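Local coordinates for ThiJ/PfpI domain protein (Brachyspira murdochii, PDB 4HCJ), which is of uncertain function but has the alpha-beta-alpha sandwich fold of the DJ-1/PfpI family, can bind magnesium and may act as a hydrolase, at residues I10-S15 with E22-S27; A34-K39 with G171-L176; V73-G78 with V111-N116; I103-G108 with K163-A168. All blocks are in the same frame, centred on the assembly; numbering follows the deposited sequence. Where two conformers were deposited one is given.

Overall arrangement
From the N terminus, interaction 1 closes first, a short loop in which strand 9-13 receives helix 21-33. Interaction 2 opens next, just after that helix, and closes only at the C-terminal end of helix 162-174, so its loop spans 131 residues and encloses both remaining contacts. Within it, interactions 3 and 4 cross: 73-78 comes first, then 103-108, then 111-116 and finally 163-168. All four reach one mixed sheet, in which strands 37-42, 9-13, 72-75 and 103-107 lie side by side. Interactions 1, 2 and 4 pack helices 21-33 and 162-174 on one face; interaction 3 packs helix 110-116 on the other, giving the two helical layers of the sandwich.

Interaction 1: I10-S15 with E22-S27; sequences ILYVMS and EEYFES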
loop_
_atom_site.group_PDB
_atom_site.type_symbol
_atom_site.label_atom_id
_atom_site.label_comp_id
_atom_site.label_asym_id
_atom_site.label_seq_id
_atom_site.Cartn_x
_atom_site.Cartn_y
_atom_site.Cartn_z
ATOM N N ILE A 10 -9.463 -3.975 4.612
ATOM C CA ILE A 10 -8.265 -3.357 4.060
ATOM C C ILE A 10 -8.384 -3.286 2.542
ATOM O O ILE A 10 -8.779 -4.261 1.901
ATOM C CB ILE A 10 -6.999 -4.140 4.465
ATOM C CG1 ILE A 10 -6.781 -4.062 5.976
ATOM C CG2 ILE A 10 -5.757 -3.647 3.697
ATOM C CD1 ILE A 10 -5.664 -4.959 6.470
ATOM N N LEU A 11 -8.035 -2.137 1.976
ATOM C CA LEU A 11 -8.008 -1.921 0.534
ATOM C C LEU A 11 -6.593 -2.002 -0.015
ATOM O O LEU A 11 -5.702 -1.324 0.518
ATOM C CB LEU A 11 -8.538 -0.530 0.213
ATOM C CG LEU A 11 -8.495 -0.127 -1.263
ATOM C CD1 LEU A 11 -9.469 -0.976 -2.094
ATOM C CD2 LEU A 11 -8.782 1.348 -1.418
ATOM N N TYR A 12 -6.380 -2.778 -1.074
ATOM C CA TYR A 12 -5.162 -2.695 -1.854
ATOM C C TYR A 12 -5.338 -1.746 -3.037
ATOM O O TYR A 12 -6.408 -1.700 -3.661
ATOM C CB TYR A 12 -4.784 -4.057 -2.399
ATOM C CG TYR A 12 -4.305 -5.077 -1.405
ATOM C CD1 TYR A 12 -2.997 -5.047 -0.936
ATOM C CD2 TYR A 12 -5.147 -6.087 -0.943
ATOM C CE1 TYR A 12 -2.521 -5.989 -0.053
ATOM C CE2 TYR A 12 -4.675 -7.052 -0.062
ATOM C CZ TYR A 12 -3.367 -6.999 0.379
ATOM O OH TYR A 12 -2.923 -7.986 1.229
ATOM N N VAL A 13 -4.272 -1.029 -3.363
ATOM C CA VAL A 13 -4.136 -0.292 -4.614
ATOM C C VAL A 13 -2.939 -0.884 -5.337
ATOM O O VAL A 13 -1.835 -0.911 -4.777
ATOM C CB VAL A 13 -3.898 1.216 -4.343
ATOM C CG1 VAL A 13 -3.439 1.944 -5.599
ATOM C CG2 VAL A 13 -5.157 1.853 -3.755
HETATM N N MSE A 14 -3.131 -1.379 -6.562
HETATM C CA MSE A 14 -2.021 -1.996 -7.273
HETATM C C MSE A 14 -2.291 -2.028 -8.756
HETATM O O MSE A 14 -3.428 -1.845 -9.216
HETATM C CB MSE A 14 -1.714 -3.400 -6.723
HETATM C CG MSE A 14 -2.747 -4.458 -7.052
HETATM SE SE MSE A 14 -2.554 -5.873 -5.708
HETATM C CE MSE A 14 -3.323 -7.340 -6.684
ATOM N N SER A 15 -1.227 -2.228 -9.523
ATOM C CA SER A 15 -1.330 -2.357 -10.968
ATOM C C SER A 15 -1.966 -3.694 -11.343
ATOM O O SER A 15 -1.662 -4.735 -10.747
ATOM C CB SER A 15 0.052 -2.199 -11.612
ATOM O OG SER A 15 0.966 -3.176 -11.143
ATOM N N GLU A 22 4.603 -11.281 -4.129
ATOM C CA GLU A 22 4.794 -11.613 -2.722
ATOM C C GLU A 22 4.165 -10.560 -1.829
ATOM O O GLU A 22 3.599 -10.855 -0.778
ATOM C CB GLU A 22 6.282 -11.689 -2.386
ATOM C CG GLU A 22 7.079 -12.672 -3.215
ATOM C CD GLU A 22 7.776 -12.029 -4.409
ATOM O OE1 GLU A 22 7.193 -11.121 -5.054
ATOM O OE2 GLU A 22 8.930 -12.428 -4.706
ATOM N N GLU A 23 4.293 -9.307 -2.244
ATOM C CA GLU A 23 3.783 -8.200 -1.438
ATOM C C GLU A 23 2.286 -8.320 -1.248
ATOM O O GLU A 23 1.775 -8.078 -0.145
ATOM C CB GLU A 23 4.131 -6.856 -2.084
ATOM C CG GLU A 23 5.626 -6.558 -2.129
ATOM C CD GLU A 23 5.975 -5.297 -2.897
ATOM O OE1 GLU A 23 5.051 -4.617 -3.371
ATOM O OE2 GLU A 23 7.188 -4.987 -3.023
ATOM N N TYR A 24 1.580 -8.703 -2.316
ATOM C CA TYR A 24 0.148 -8.908 -2.249
ATOM C C TYR A 24 -0.216 -10.218 -1.538
ATOM O O TYR A 24 -0.931 -10.202 -0.528
ATOM C CB TYR A 24 -0.474 -8.872 -3.660
ATOM C CG TYR A 24 -1.943 -9.252 -3.652
ATOM C CD1 TYR A 24 -2.912 -8.404 -3.107
ATOM C CD2 TYR A 24 -2.358 -10.471 -4.175
ATOM C CE1 TYR A 24 -4.241 -8.764 -3.085
ATOM C CE2 TYR A 24 -3.693 -10.833 -4.166
ATOM C CZ TYR A 24 -4.631 -9.977 -3.620
ATOM O OH TYR A 24 -5.954 -10.349 -3.625
ATOM N N PHE A 25 0.230 -11.353 -2.067
ATOM C CA PHE A 25 -0.249 -12.638 -1.558
ATOM C C PHE A 25 0.182 -12.910 -0.115
ATOM O O PHE A 25 -0.605 -13.438 0.677
ATOM C CB PHE A 25 0.163 -13.791 -2.484
ATOM C CG PHE A 25 -0.516 -13.754 -3.829
ATOM C CD1 PHE A 25 -1.871 -14.056 -3.961
ATOM C CD2 PHE A 25 0.207 -13.403 -4.967
ATOM C CE1 PHE A 25 -2.491 -14.003 -5.210
ATOM C CE2 PHE A 25 -0.408 -13.353 -6.219
ATOM C CZ PHE A 25 -1.755 -13.649 -6.335
ATOM N N GLU A 26 1.420 -12.566 0.233
ATOM C CA GLU A 26 1.887 -12.838 1.588
ATOM C C GLU A 26 1.228 -11.920 2.608
ATOM O O GLU A 26 0.903 -12.344 3.715
ATOM C CB GLU A 26 3.412 -12.757 1.677
ATOM C CG GLU A 26 4.105 -13.808 0.822
ATOM C CD GLU A 26 5.626 -13.730 0.877
ATOM O OE1 GLU A 26 6.158 -12.941 1.684
ATOM O OE2 GLU A 26 6.295 -14.461 0.122
ATOM N N SER A 27 0.996 -10.670 2.241
ATOM C CA SER A 27 0.311 -9.777 3.167
ATOM C C SER A 27 -1.151 -10.166 3.316
ATOM O O SER A 27 -1.690 -10.122 4.427
ATOM C CB SER A 27 0.464 -8.299 2.784
ATOM O OG SER A 27 -0.215 -7.955 1.586
#
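Y12 and Y24 meet edge-to-face in the first half of a beta-alpha-beta unit, where strand 9-13 receives helix 21-33 before the chain returns as strand 37-42. The ring planes stand at 66° with centroids 4.8 Å apart, and the CD1-CE1 edge of Y24 points onto the face of Y12; the nearest carbons are Y24 CE1 and Y12 CE2 at 3.5 Å. One face of the Y24 ring receives selenomethionine M14, whose CE methyl sits 3.8 Å from the centroid of that ring and 13° off its normal. The selenium is displaced to an oblique Met-aromatic position, with M14 SE 3.6 Å from Y24 CD1. Y24 is thus held between a methyl over its face and the Y12 ring across its CD1-CE1 side. The direct polar contact is made by Y12 OH, which donates to S27 OG over 2.7 Å; the serine oxygen lies in the plane of the Y12 ring, at its edge.

Further out, second bonds position these groups. Y24 OH reaches T56 and K28, which anchors the far end of its ring. A chi1 of 68° sets S27 OG between its own backbone N and carbonyl carbon, facing back along the helix. There the same oxygen passes the relay on, donating to the backbone carbonyl oxygen E23 O at 2.6 Å, in the carbonyl plane.

Interaction 2: A34-K39 with G171-L176; sequences AGYKTK and GVLNSL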
loop_
_atom_site.group_PDB
_atom_site.type_symbol
_atom_site.label_atom_id
_atom_site.label_comp_id
_atom_site.label_asym_id
_atom_site.label_seq_id
_atom_site.Cartn_x
_atom_site.Cartn_y
_atom_site.Cartn_z
ATOM N N ALA A 34 -5.876 -12.450 10.489
ATOM C CA ALA A 34 -6.108 -11.549 11.597
ATOM C C ALA A 34 -7.537 -10.985 11.646
ATOM O O ALA A 34 -7.872 -10.236 12.567
ATOM C CB ALA A 34 -5.086 -10.404 11.542
ATOM N N GLY A 35 -8.369 -11.332 10.667
ATOM C CA GLY A 35 -9.745 -10.870 10.628
ATOM C C GLY A 35 -9.991 -9.651 9.754
ATOM O O GLY A 35 -11.081 -9.074 9.805
ATOM N N TYR A 36 -8.998 -9.259 8.948
ATOM C CA TYR A 36 -9.128 -8.110 8.049
ATOM C C TYR A 36 -9.404 -8.606 6.640
ATOM O O TYR A 36 -8.507 -9.143 5.969
ATOM C CB TYR A 36 -7.867 -7.220 8.097
ATOM C CG TYR A 36 -7.737 -6.542 9.432
ATOM C CD1 TYR A 36 -8.425 -5.354 9.708
ATOM C CD2 TYR A 36 -6.983 -7.110 10.441
ATOM C CE1 TYR A 36 -8.357 -4.758 10.970
ATOM C CE2 TYR A 36 -6.906 -6.529 11.701
ATOM C CZ TYR A 36 -7.595 -5.354 11.964
ATOM O OH TYR A 36 -7.535 -4.782 13.211
ATOM N N LYS A 37 -10.632 -8.395 6.173
ATOM C CA LYS A 37 -10.999 -8.772 4.816
ATOM C C LYS A 37 -10.480 -7.760 3.819
ATOM O O LYS A 37 -10.525 -6.549 4.045
ATOM C CB LYS A 37 -12.503 -8.930 4.692
ATOM C CG LYS A 37 -12.993 -10.128 5.469
ATOM C CD LYS A 37 -14.357 -10.589 5.021
ATOM C CE LYS A 37 -14.899 -11.622 5.979
ATOM N NZ LYS A 37 -15.021 -12.965 5.381
ATOM N N THR A 38 -9.984 -8.266 2.703
ATOM C CA THR A 38 -9.286 -7.415 1.741
ATOM C C THR A 38 -10.061 -7.282 0.446
ATOM O O THR A 38 -10.810 -8.188 0.042
ATOM C CB THR A 38 -7.843 -7.921 1.434
ATOM O OG1 THR A 38 -7.888 -9.157 0.710
ATOM C CG2 THR A 38 -7.017 -8.101 2.701
ATOM N N LYS A 39 -9.884 -6.134 -0.195
ATOM C CA LYS A 39 -10.358 -5.898 -1.546
ATOM C C LYS A 39 -9.203 -5.330 -2.345
ATOM O O LYS A 39 -8.287 -4.720 -1.781
ATOM C CB LYS A 39 -11.526 -4.906 -1.558
ATOM C CG LYS A 39 -12.744 -5.364 -0.767
ATOM C CD LYS A 39 -13.463 -6.496 -1.465
ATOM C CE LYS A 39 -14.736 -6.869 -0.710
ATOM N NZ LYS A 39 -15.519 -5.652 -0.373
ATOM N N GLY A 171 -0.630 -4.838 13.590
ATOM C CA GLY A 171 -0.386 -4.279 14.910
ATOM C C GLY A 171 -0.987 -2.892 15.073
ATOM O O GLY A 171 -1.609 -2.582 16.090
ATOM N N VAL A 172 -0.829 -2.038 14.071
ATOM C CA VAL A 172 -1.427 -0.705 14.128
ATOM C C VAL A 172 -2.958 -0.795 14.138
ATOM O O VAL A 172 -3.621 -0.177 14.958
ATOM C CB VAL A 172 -0.929 0.178 12.970
ATOM C CG1 VAL A 172 -1.635 1.506 12.996
ATOM C CG2 VAL A 172 0.595 0.373 13.034
ATOM N N LEU A 173 -3.514 -1.608 13.256
ATOM C CA LEU A 173 -4.961 -1.735 13.181
ATOM C C LEU A 173 -5.575 -2.322 14.447
ATOM O O LEU A 173 -6.655 -1.907 14.877
ATOM C CB LEU A 173 -5.337 -2.607 11.993
ATOM C CG LEU A 173 -5.090 -1.932 10.642
ATOM C CD1 LEU A 173 -5.295 -2.942 9.536
ATOM C CD2 LEU A 173 -5.998 -0.720 10.462
ATOM N N ASN A 174 -4.901 -3.288 15.057
ATOM C CA ASN A 174 -5.471 -3.944 16.234
ATOM C C ASN A 174 -5.506 -3.028 17.452
ATOM O O ASN A 174 -6.198 -3.311 18.431
ATOM C CB ASN A 174 -4.759 -5.269 16.532
ATOM C CG ASN A 174 -5.288 -6.432 15.691
ATOM O OD1 ASN A 174 -6.338 -6.336 15.042
ATOM N ND2 ASN A 174 -4.597 -7.555 15.755
ATOM N N SER A 175 -4.776 -1.923 17.400
ATOM C CA SER A 175 -4.853 -0.961 18.487
ATOM C C SER A 175 -6.032 0.010 18.328
ATOM O O SER A 175 -6.255 0.867 19.188
ATOM C CB SER A 175 -3.522 -0.222 18.644
ATOM O OG SER A 175 -2.541 -1.085 19.200
ATOM N N LEU A 176 -6.797 -0.149 17.249
ATOM C CA LEU A 176 -7.986 0.668 17.003
ATOM C C LEU A 176 -9.272 -0.091 17.322
ATOM O O LEU A 176 -9.322 -1.329 17.225
ATOM C CB LEU A 176 -8.026 1.103 15.539
ATOM C CG LEU A 176 -6.735 1.710 14.989
ATOM C CD1 LEU A 176 -6.892 2.052 13.514
ATOM C CD2 LEU A 176 -6.351 2.948 15.789
HETATM O O HOH W 1 -6.143 -9.983 14.758
#
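Y36 reaches from the loop between helix 21-33 and strand 37-42 to L173 and N174 at the C-terminal end of helix 162-174. G35 just before it, with phi 97°, closes the first helix in a Schellman motif, and the chain then turns into the sheet with Y36 CB directed at the other helix.

The apolar part lies over one face of the Y36 ring. L173 CD1 makes a CH-pi contact 4.0 Å from the ring centroid, displaced toward the CD1-CE1 rim, while L173 CB packs 3.6 Å from Y36 CZ. I10 of strand 9-13 touches both residues.

Direct polar contact is made at the phenol end. Y36 OH donates to N174 OD1 over 2.7 Å; the amide oxygen lies at the ring edge, and the donor is tilted 30° out of the carbonyl plane. K6 NZ also bonds Y36 OH, as well as L173 O and L176 O, so one lysine joins the phenol to carbonyls at this chain end.

The other end of the same amide works through solvent. A water accepts from N174 ND2 at 3.0 Å and donates to the carbonyl oxygen A34 O at 2.8 Å.

Interaction 3: V73-G78 with V111-N116; sequences VVFVGG and VVIMAN
F75, the last residue of strand 72-75, directs its CB at helix 110-116, and its CA comes within 6.8 Å of V111 CA, the shortest CA separation between 73-78 and 111-116. The contact itself is made two and three residues further along the helix, by I113 and selenomethionine M114.

These two residues approach the F75 ring from the same side of its plane, each obliquely, I113 near the CD1-CE1 half and M114 near the CD2-CE2 half. The branch methyl CG2 of I113 lies 3.8 Å from F75 CE1, and its terminal CD1 reaches F75 CD1, also at 3.8 Å. With I113 CG1 anti to the carbonyl carbon (chi1 -66°) and the chain extended to CD1, both methyls are brought to bear on the phenyl group. On the other half, M114 CG stands 3.8 Å from F75 CD2. Its selenium forms an oblique Met-aromatic contact, SE being 4.9 Å from the F75 ring centroid and 58° off the ring normal. The bend at chi3 of 61° turns the CE methyl of M114 away from the ring, so CG and SE do the touching.

No hydrogen bond crosses the contact, and all three side chains are buried. A94 of helix 88-99 and V13 of strand 9-13 also touch F75, while I153 and T155 of strand 153-156 touch M114. An aromatic residue at a parallel strand's end, wedged against a helix on one sheet face, here forms part of the hydrophobic core of the alpha-beta-alpha sandwich of the DJ-1/PfpI fold.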
loop_
_atom_site.group_PDB
_atom_site.type_symbol
_atom_site.label_atom_id
_atom_site.label_comp_id
_atom_site.label_asym_id
_atom_site.label_seq_id
_atom_site.Cartn_x
_atom_site.Cartn_y
_atom_site.Cartn_z
ATOM N N VAL A 73 -5.442 1.542 3.620
ATOM C CA VAL A 73 -5.092 1.305 2.228
ATOM C C VAL A 73 -3.643 0.841 2.176
ATOM O O VAL A 73 -2.801 1.315 2.946
ATOM C CB VAL A 73 -5.346 2.563 1.353
ATOM C CG1 VAL A 73 -4.495 3.759 1.802
ATOM C CG2 VAL A 73 -5.099 2.270 -0.112
ATOM N N VAL A 74 -3.387 -0.113 1.286
ATOM C CA VAL A 74 -2.057 -0.691 1.084
ATOM C C VAL A 74 -1.673 -0.554 -0.381
ATOM O O VAL A 74 -2.330 -1.140 -1.271
ATOM C CB VAL A 74 -2.039 -2.172 1.487
ATOM C CG1 VAL A 74 -0.706 -2.826 1.123
ATOM C CG2 VAL A 74 -2.352 -2.334 2.976
ATOM N N PHE A 75 -0.614 0.207 -0.635
ATOM C CA PHE A 75 -0.062 0.398 -1.979
ATOM C C PHE A 75 1.001 -0.662 -2.239
ATOM O O PHE A 75 2.072 -0.653 -1.619
ATOM C CB PHE A 75 0.521 1.812 -2.115
ATOM C CG PHE A 75 -0.517 2.894 -2.030
ATOM C CD1 PHE A 75 -1.194 3.314 -3.173
ATOM C CD2 PHE A 75 -0.835 3.492 -0.814
ATOM C CE1 PHE A 75 -2.177 4.293 -3.103
ATOM C CE2 PHE A 75 -1.825 4.471 -0.746
ATOM C CZ PHE A 75 -2.497 4.863 -1.891
ATOM N N VAL A 76 0.696 -1.579 -3.152
ATOM C CA VAL A 76 1.600 -2.654 -3.526
ATOM C C VAL A 76 2.490 -2.207 -4.679
ATOM O O VAL A 76 2.044 -1.453 -5.553
ATOM C CB VAL A 76 0.776 -3.927 -3.902
ATOM C CG1 VAL A 76 1.615 -4.978 -4.612
ATOM C CG2 VAL A 76 0.127 -4.512 -2.648
ATOM N N GLY A 77 3.741 -2.658 -4.666
ATOM C CA GLY A 77 4.701 -2.319 -5.686
ATOM C C GLY A 77 4.760 -3.309 -6.843
ATOM O O GLY A 77 3.729 -3.799 -7.349
ATOM N N GLY A 78 5.994 -3.590 -7.254
ATOM C CA GLY A 78 6.268 -4.340 -8.463
ATOM C C GLY A 78 6.525 -3.399 -9.621
ATOM O O GLY A 78 6.136 -2.230 -9.598
ATOM N N VAL A 111 5.470 2.676 -2.224
ATOM C CA VAL A 111 5.806 3.841 -1.409
ATOM C C VAL A 111 5.948 5.096 -2.279
ATOM O O VAL A 111 5.681 6.201 -1.809
ATOM C CB VAL A 111 7.083 3.580 -0.571
ATOM C CG1 VAL A 111 7.481 4.802 0.254
ATOM C CG2 VAL A 111 6.865 2.380 0.352
ATOM N N VAL A 112 6.391 4.941 -3.535
ATOM C CA VAL A 112 6.565 6.092 -4.409
ATOM C C VAL A 112 5.250 6.838 -4.668
ATOM O O VAL A 112 5.247 8.058 -4.800
ATOM C CB VAL A 112 7.294 5.720 -5.702
ATOM C CG1 VAL A 112 7.416 6.923 -6.637
ATOM C CG2 VAL A 112 8.663 5.144 -5.376
ATOM N N ILE A 113 4.126 6.117 -4.736
ATOM C CA ILE A 113 2.839 6.786 -4.899
ATOM C C ILE A 113 2.606 7.744 -3.732
ATOM O O ILE A 113 2.168 8.884 -3.907
ATOM C CB ILE A 113 1.690 5.778 -5.006
ATOM C CG1 ILE A 113 1.835 4.952 -6.298
ATOM C CG2 ILE A 113 0.327 6.475 -4.961
ATOM C CD1 ILE A 113 0.911 3.732 -6.360
HETATM N N MSE A 114 2.850 7.247 -2.521
HETATM C CA MSE A 114 2.691 8.057 -1.317
HETATM C C MSE A 114 3.640 9.269 -1.305
HETATM O O MSE A 114 3.230 10.395 -0.963
HETATM C CB MSE A 114 2.887 7.171 -0.090
HETATM C CG MSE A 114 1.787 6.102 0.029
HETATM SE SE MSE A 114 2.255 4.580 1.147
HETATM C CE MSE A 114 2.539 5.459 2.860
ATOM N N ALA A 115 4.888 9.043 -1.710
ATOM C CA ALA A 115 5.847 10.132 -1.774
ATOM C C ALA A 115 5.374 11.200 -2.758
ATOM O O ALA A 115 5.403 12.399 -2.462
ATOM C CB ALA A 115 7.209 9.598 -2.184
ATOM N N ASN A 116 4.944 10.757 -3.936
ATOM C CA ASN A 116 4.498 11.675 -4.978
ATOM C C ASN A 116 3.205 12.405 -4.613
ATOM O O ASN A 116 2.963 13.503 -5.106
ATOM C CB ASN A 116 4.346 10.948 -6.303
ATOM C CG ASN A 116 5.673 10.567 -6.934
ATOM O OD1 ASN A 116 6.737 10.962 -6.463
ATOM N ND2 ASN A 116 5.610 9.810 -8.017
#

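Interaction 4: I103-G108 with K163-A168; sequences IVAGIG and KDFANA
A105, G106 and I107 belong to the strand that, in the DJ-1/PfpI family, leads into the nucleophile elbow, and here they receive F165 from helix 162-174 on one face of the sheet. G108, with a phi of 56°, takes the sharp turn where relatives in the family probably carry the nucleophilic cysteine; as a glycine it offers no side chain there. Strand 103-107 and segment 163-168 of helix 162-174 run antiparallel, at 175°, with their axes 9.8 Å apart at closest approach.

That separation is filled chiefly by the phenyl ring of F165. Its chi1 of 170° puts CG opposite the backbone N and sends the ring from the helix to the strand. I107 lies over one face: its CB is 3.9 Å from the F165 ring centroid and close to the normal, a CH-pi contact. Both branches of I107 extend this cover along the same side of the ring, with CG2 3.8 Å from F165 CE2 and CD1 3.8 Å from F165 CD2.

A105 and I107, two residues apart, both direct CB at the helix, and between them G106 offers only backbone. V154 and A156 of the neighbouring strand 153-156 add further contacts to the phenyl group, as does V74. At the far end of the ring A105 CB meets F165 CZ at 3.7 Å, and the carbonyl oxygen G106 O approaches F165 CE1 obliquely to 3.4 Å.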
loop_
_atom_site.group_PDB
_atom_site.type_symbol
_atom_site.label_atom_id
_atom_site.label_comp_id
_atom_site.label_asym_id
_atom_site.label_seq_id
_atom_site.Cartn_x
_atom_site.Cartn_y
_atom_site.Cartn_z
ATOM N N ILE A 103 -5.235 4.255 8.155
ATOM C CA ILE A 103 -3.857 3.813 7.971
ATOM C C ILE A 103 -3.511 3.864 6.479
ATOM O O ILE A 103 -4.308 3.435 5.628
ATOM C CB ILE A 103 -3.651 2.399 8.553
ATOM C CG1 ILE A 103 -3.910 2.379 10.079
ATOM C CG2 ILE A 103 -2.292 1.801 8.160
ATOM C CD1 ILE A 103 -3.593 3.615 10.894
ATOM N N VAL A 104 -2.342 4.413 6.178
ATOM C CA VAL A 104 -1.855 4.507 4.816
ATOM C C VAL A 104 -0.537 3.753 4.769
ATOM O O VAL A 104 0.450 4.174 5.416
ATOM C CB VAL A 104 -1.693 5.969 4.359
ATOM C CG1 VAL A 104 -1.367 6.008 2.877
ATOM C CG2 VAL A 104 -2.959 6.773 4.655
ATOM N N ALA A 105 -0.514 2.655 4.025
ATOM C CA ALA A 105 0.631 1.765 4.054
ATOM C C ALA A 105 1.124 1.511 2.639
ATOM O O ALA A 105 0.310 1.407 1.715
ATOM C CB ALA A 105 0.265 0.452 4.742
ATOM N N GLY A 106 2.428 1.387 2.461
ATOM C CA GLY A 106 2.988 1.052 1.171
ATOM C C GLY A 106 4.190 0.155 1.326
ATOM O O GLY A 106 4.942 0.260 2.308
ATOM N N ILE A 107 4.407 -0.680 0.323
ATOM C CA ILE A 107 5.523 -1.596 0.314
ATOM C C ILE A 107 6.228 -1.552 -1.024
ATOM O O ILE A 107 5.599 -1.479 -2.086
ATOM C CB ILE A 107 5.086 -3.039 0.719
ATOM C CG1 ILE A 107 6.276 -4.002 0.699
ATOM C CG2 ILE A 107 3.907 -3.545 -0.117
ATOM C CD1 ILE A 107 6.028 -5.314 1.439
ATOM N N GLY A 108 7.550 -1.566 -0.976
ATOM C CA GLY A 108 8.327 -1.528 -2.199
ATOM C C GLY A 108 7.952 -0.314 -3.029
ATOM O O GLY A 108 7.796 0.792 -2.515
ATOM N N LYS A 163 5.974 -10.096 4.917
ATOM C CA LYS A 163 5.347 -10.592 6.141
ATOM C C LYS A 163 5.537 -9.629 7.317
ATOM O O LYS A 163 4.596 -9.348 8.077
ATOM C CB LYS A 163 5.858 -11.996 6.489
ATOM C CG LYS A 163 5.483 -13.032 5.440
ATOM C CD LYS A 163 6.100 -14.405 5.726
ATOM C CE LYS A 163 5.800 -15.398 4.595
ATOM N NZ LYS A 163 6.688 -16.593 4.694
ATOM N N ASP A 164 6.751 -9.108 7.461
ATOM C CA ASP A 164 7.000 -8.124 8.512
ATOM C C ASP A 164 6.112 -6.884 8.345
ATOM O O ASP A 164 5.590 -6.325 9.320
ATOM C CB ASP A 164 8.476 -7.698 8.510
ATOM C CG ASP A 164 9.414 -8.790 8.997
ATOM O OD1 ASP A 164 8.956 -9.734 9.669
ATOM O OD2 ASP A 164 10.629 -8.667 8.738
ATOM N N PHE A 165 5.944 -6.454 7.099
ATOM C CA PHE A 165 5.087 -5.327 6.762
ATOM C C PHE A 165 3.653 -5.613 7.191
ATOM O O PHE A 165 3.021 -4.810 7.873
ATOM C CB PHE A 165 5.152 -5.099 5.251
ATOM C CG PHE A 165 4.147 -4.132 4.705
ATOM C CD1 PHE A 165 4.207 -2.781 5.004
ATOM C CD2 PHE A 165 3.151 -4.584 3.841
ATOM C CE1 PHE A 165 3.314 -1.884 4.429
ATOM C CE2 PHE A 165 2.247 -3.693 3.266
ATOM C CZ PHE A 165 2.330 -2.345 3.564
ATOM N N ALA A 166 3.119 -6.749 6.758
ATOM C CA ALA A 166 1.738 -7.088 7.084
ATOM C C ALA A 166 1.534 -7.181 8.596
ATOM O O ALA A 166 0.536 -6.682 9.136
ATOM C CB ALA A 166 1.342 -8.382 6.393
ATOM N N ASN A 167 2.475 -7.818 9.297
ATOM C CA ASN A 167 2.362 -7.907 10.747
ATOM C C ASN A 167 2.357 -6.523 11.399
ATOM O O ASN A 167 1.627 -6.290 12.371
ATOM C CB ASN A 167 3.487 -8.768 11.332
ATOM C CG ASN A 167 3.306 -10.252 11.046
ATOM O OD1 ASN A 167 2.191 -10.749 10.976
ATOM N ND2 ASN A 167 4.423 -10.973 10.912
ATOM N N ALA A 168 3.181 -5.606 10.883
ATOM C CA ALA A 168 3.216 -4.249 11.431
ATOM C C ALA A 168 1.897 -3.512 11.201
ATOM O O ALA A 168 1.396 -2.829 12.091
ATOM C CB ALA A 168 4.384 -3.455 10.848
#